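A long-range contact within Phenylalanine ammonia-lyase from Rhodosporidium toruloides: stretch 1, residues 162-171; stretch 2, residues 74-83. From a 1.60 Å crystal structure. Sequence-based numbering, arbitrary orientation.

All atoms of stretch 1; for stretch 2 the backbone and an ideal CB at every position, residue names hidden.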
# COMPACT_ATOMS: atom_id res chain seq x y z
N LEU B 162 -13.19 -16.98 19.63
CA LEU B 162 -14.45 -17.58 20.07
C LEU B 162 -15.60 -16.53 19.90
O LEU B 162 -16.72 -16.85 19.47
CB LEU B 162 -14.37 -18.12 21.51
CG LEU B 162 -13.29 -19.21 21.65
CD1 LEU B 162 -13.27 -19.57 23.14
CD2 LEU B 162 -13.57 -20.39 20.78
N GLU B 163 -15.33 -15.27 20.25
CA GLU B 163 -16.38 -14.24 20.17
C GLU B 163 -16.87 -14.05 18.73
O GLU B 163 -18.05 -13.76 18.49
CB GLU B 163 -15.93 -12.88 20.77
CG GLU B 163 -14.75 -12.24 20.10
CD GLU B 163 -14.38 -10.84 20.63
OE1 GLU B 163 -14.55 -10.62 21.83
OE2 GLU B 163 -13.95 -9.94 19.86
N VAL B 164 -15.97 -14.18 17.76
CA VAL B 164 -16.34 -13.98 16.40
C VAL B 164 -17.28 -15.08 15.98
O VAL B 164 -18.31 -14.86 15.33
CB VAL B 164 -15.09 -13.94 15.51
CG1 VAL B 164 -15.46 -14.06 14.03
CG2 VAL B 164 -14.35 -12.61 15.77
N VAL B 165 -16.92 -16.30 16.37
CA VAL B 165 -17.77 -17.47 16.09
C VAL B 165 -19.16 -17.36 16.70
O VAL B 165 -20.17 -17.60 16.03
CB VAL B 165 -17.10 -18.81 16.47
CG1 VAL B 165 -18.05 -19.98 16.15
CG2 VAL B 165 -15.76 -18.94 15.74
N ARG B 166 -19.23 -16.91 17.96
CA ARG B 166 -20.53 -16.70 18.60
C ARG B 166 -21.35 -15.63 17.87
O ARG B 166 -22.54 -15.82 17.63
CB ARG B 166 -20.34 -16.24 20.05
CG ARG B 166 -19.95 -17.45 20.98
CD ARG B 166 -19.92 -17.05 22.42
NE ARG B 166 -21.15 -16.42 22.89
CZ ARG B 166 -22.20 -17.08 23.39
NH1 ARG B 166 -22.21 -18.41 23.46
NH2 ARG B 166 -23.29 -16.43 23.80
N GLY B 167 -20.71 -14.51 17.52
CA GLY B 167 -21.41 -13.46 16.79
C GLY B 167 -21.92 -13.99 15.44
O GLY B 167 -23.02 -13.66 15.02
N ALA B 168 -21.13 -14.88 14.82
CA ALA B 168 -21.49 -15.44 13.52
C ALA B 168 -22.69 -16.34 13.63
O ALA B 168 -23.59 -16.30 12.80
CB ALA B 168 -20.32 -16.22 12.96
N MSE B 169 -22.72 -17.15 14.67
CA MSE B 169 -23.88 -18.03 14.88
C MSE B 169 -25.14 -17.23 15.11
O MSE B 169 -26.21 -17.62 14.63
CB MSE B 169 -23.66 -19.04 16.00
CG MSE B 169 -22.52 -19.94 15.64
SE MSE B 169 -22.47 -21.53 16.88
CE MSE B 169 -21.61 -20.64 18.49
N THR B 170 -25.03 -16.12 15.84
CA THR B 170 -26.17 -15.28 16.16
C THR B 170 -26.76 -14.67 14.88
O THR B 170 -27.97 -14.67 14.61
CB THR B 170 -25.75 -14.16 17.13
OG1 THR B 170 -25.21 -14.73 18.34
CG2 THR B 170 -26.88 -13.29 17.48
N ILE B 171 -25.86 -14.06 14.08
CA ILE B 171 -26.28 -13.39 12.82
C ILE B 171 -26.81 -14.45 11.87
O ILE B 171 -27.80 -14.24 11.19
CB ILE B 171 -25.11 -12.60 12.19
CG1 ILE B 171 -24.72 -11.44 13.10
CG2 ILE B 171 -25.36 -12.22 10.76
CD1 ILE B 171 -23.38 -10.79 12.72
N UNK B 74 -23.44 -8.13 22.55
CA UNK B 74 -23.88 -8.77 23.82
C UNK B 74 -23.89 -10.29 23.73
O UNK B 74 -23.48 -10.99 24.67
CB UNK B 74 -25.28 -8.28 24.20
N UNK B 75 -24.35 -10.82 22.60
CA UNK B 75 -24.40 -12.29 22.41
C UNK B 75 -22.98 -12.83 22.20
O UNK B 75 -22.63 -13.87 22.74
CB UNK B 75 -25.29 -12.66 21.22
N UNK B 76 -22.17 -12.13 21.43
CA UNK B 76 -20.82 -12.61 21.10
C UNK B 76 -19.88 -12.61 22.31
O UNK B 76 -19.15 -13.58 22.53
CB UNK B 76 -20.22 -11.75 19.99
N UNK B 77 -19.86 -11.48 23.03
CA UNK B 77 -18.92 -11.24 24.15
C UNK B 77 -19.43 -11.39 25.55
O UNK B 77 -18.64 -11.60 26.49
CB UNK B 77 -18.36 -9.82 24.03
N UNK B 78 -20.73 -11.19 25.77
CA UNK B 78 -21.26 -11.13 27.13
C UNK B 78 -22.15 -12.29 27.56
O UNK B 78 -22.82 -12.25 28.61
CB UNK B 78 -22.05 -9.83 27.29
N UNK B 79 -22.15 -13.36 26.76
CA UNK B 79 -22.91 -14.55 27.10
C UNK B 79 -24.41 -14.41 27.16
O UNK B 79 -25.09 -15.23 27.78
CB UNK B 79 -22.43 -15.07 28.46
N UNK B 80 -24.96 -13.41 26.49
CA UNK B 80 -26.39 -13.21 26.51
C UNK B 80 -27.12 -14.36 25.87
O UNK B 80 -26.69 -14.82 24.80
CB UNK B 80 -26.76 -11.90 25.81
N UNK B 81 -28.19 -14.85 26.51
CA UNK B 81 -28.95 -15.95 25.89
C UNK B 81 -29.57 -15.49 24.58
O UNK B 81 -29.96 -14.33 24.46
CB UNK B 81 -30.04 -16.46 26.84
N UNK B 82 -29.73 -16.40 23.63
CA UNK B 82 -30.24 -16.07 22.30
C UNK B 82 -31.28 -17.12 21.94
O UNK B 82 -31.07 -18.32 22.18
CB UNK B 82 -29.12 -16.02 21.26
N UNK B 83 -32.41 -16.69 21.40
CA UNK B 83 -33.39 -17.61 20.84
C UNK B 83 -34.13 -17.01 19.64
O UNK B 83 -34.26 -15.80 19.50
CB UNK B 83 -34.39 -18.02 21.92

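Position 74 has helical angles, and its CB finds nothing of stretch 1 within 5.5 Å. Many side chains would suit. The residue is S74.

Position 75 points toward stretch 1. The ideal CB lies 3.5 Å from T170 OG1, so there is little depth straight ahead, and a small side chain fits most simply. R166 reaches the carbonyl oxygen here with two donors, NE at 3.0 Å and NH2 at 2.8 Å from the O of position 75. The residue is A75, whose CB packs 3.6 Å from T170 OG1.

Position 76 is where the backbones come nearest, 4.4 Å between its CA and the CA of G167. The ideal CB points sideways, yet lies 3.3 Å from E163 O and 3.7 Å from G167 N. Alanine or glycine would suit; a longer chain would have to leave this crowded spot. The residue is A76. Its CB rests against the helix backbone, where G167 has no side chain.

Position 77 also points sideways, with its ideal CB 4.5 Å from E163 OE1. The carboxylate invites a donor or a positive charge; arginine, lysine, or a shorter polar residue could answer it. The residue is R77, and its extended chain brings the guanidinium edge to the acid. R77 NE donates a hydrogen bond to E163 OE1 at 2.7 Å and R77 NH2 one to E163 OE2 at 3.0 Å; together they make a two-point salt bridge.

Position 78 points away, with no demand from stretch 1. It is K78, the first residue to leave helical angles.

Position 79 has positive phi, 64°, which favours glycine; asparagine is another common choice. It is G79. Its CA lies 3.8 Å from R166 NH2.

Position 80 points sideways, with no stretch 1 atom near its CB, so many residues would fit. It is R80, whose end leads away. R80 NH1 donates to S74 OG at 3.0 Å. A water O lies 2.6 Å from R80 O, to which it donates, and 3.0 Å from R166 NH2, from which it accepts.

Position 81 points away; its phi of -64° allows proline among others. It is P81.

Position 82 points toward T170, with OG1 5.0 Å from the ideal CB. A medium side chain could fill this gap; valine, threonine or isoleucine also suit a strand. It is V82, with CG2 4.4 Å from T170 OG1.

Position 83 is out of reach and unconstrained here. It is R83.

Stretch 2, residues 74-83: SAARKGRPVR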
# COMPACT_ATOMS: atom_id res chain seq x y z
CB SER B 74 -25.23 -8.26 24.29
OG SER B 74 -26.31 -8.55 23.40
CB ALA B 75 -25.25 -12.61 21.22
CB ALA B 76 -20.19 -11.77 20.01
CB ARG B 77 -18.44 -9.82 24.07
CG ARG B 77 -17.49 -9.61 22.98
CD ARG B 77 -16.70 -8.28 23.23
NE ARG B 77 -15.73 -8.17 22.16
CZ ARG B 77 -15.29 -7.04 21.63
NH1 ARG B 77 -15.73 -5.86 22.04
NH2 ARG B 77 -14.40 -7.10 20.67
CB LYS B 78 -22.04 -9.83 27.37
CG LYS B 78 -21.36 -8.55 26.93
CD LYS B 78 -20.21 -8.21 27.81
CE LYS B 78 -19.61 -6.86 27.45
NZ LYS B 78 -18.74 -6.43 28.55
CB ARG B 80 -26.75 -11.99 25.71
CG ARG B 80 -28.22 -11.62 25.85
CD ARG B 80 -28.39 -10.35 25.13
NE ARG B 80 -29.76 -9.83 25.19
CZ ARG B 80 -30.15 -8.80 24.46
NH1 ARG B 80 -29.26 -8.15 23.68
NH2 ARG B 80 -31.40 -8.39 24.52
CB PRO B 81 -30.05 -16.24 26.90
CG PRO B 81 -29.58 -15.69 28.16
CD PRO B 81 -28.75 -14.49 27.82
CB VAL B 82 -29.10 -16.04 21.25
CG1 VAL B 82 -29.62 -15.82 19.85
CG2 VAL B 82 -28.07 -15.02 21.61
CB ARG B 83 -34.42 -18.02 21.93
CG ARG B 83 -33.88 -18.97 23.02
CD ARG B 83 -34.84 -19.10 24.21
NE ARG B 83 -34.99 -20.47 24.73
CZ ARG B 83 -35.67 -21.44 24.11
NH1 ARG B 83 -36.23 -21.23 22.92
NH2 ARG B 83 -35.77 -22.65 24.67
O HOH W 1 -26.09 -17.35 24.29
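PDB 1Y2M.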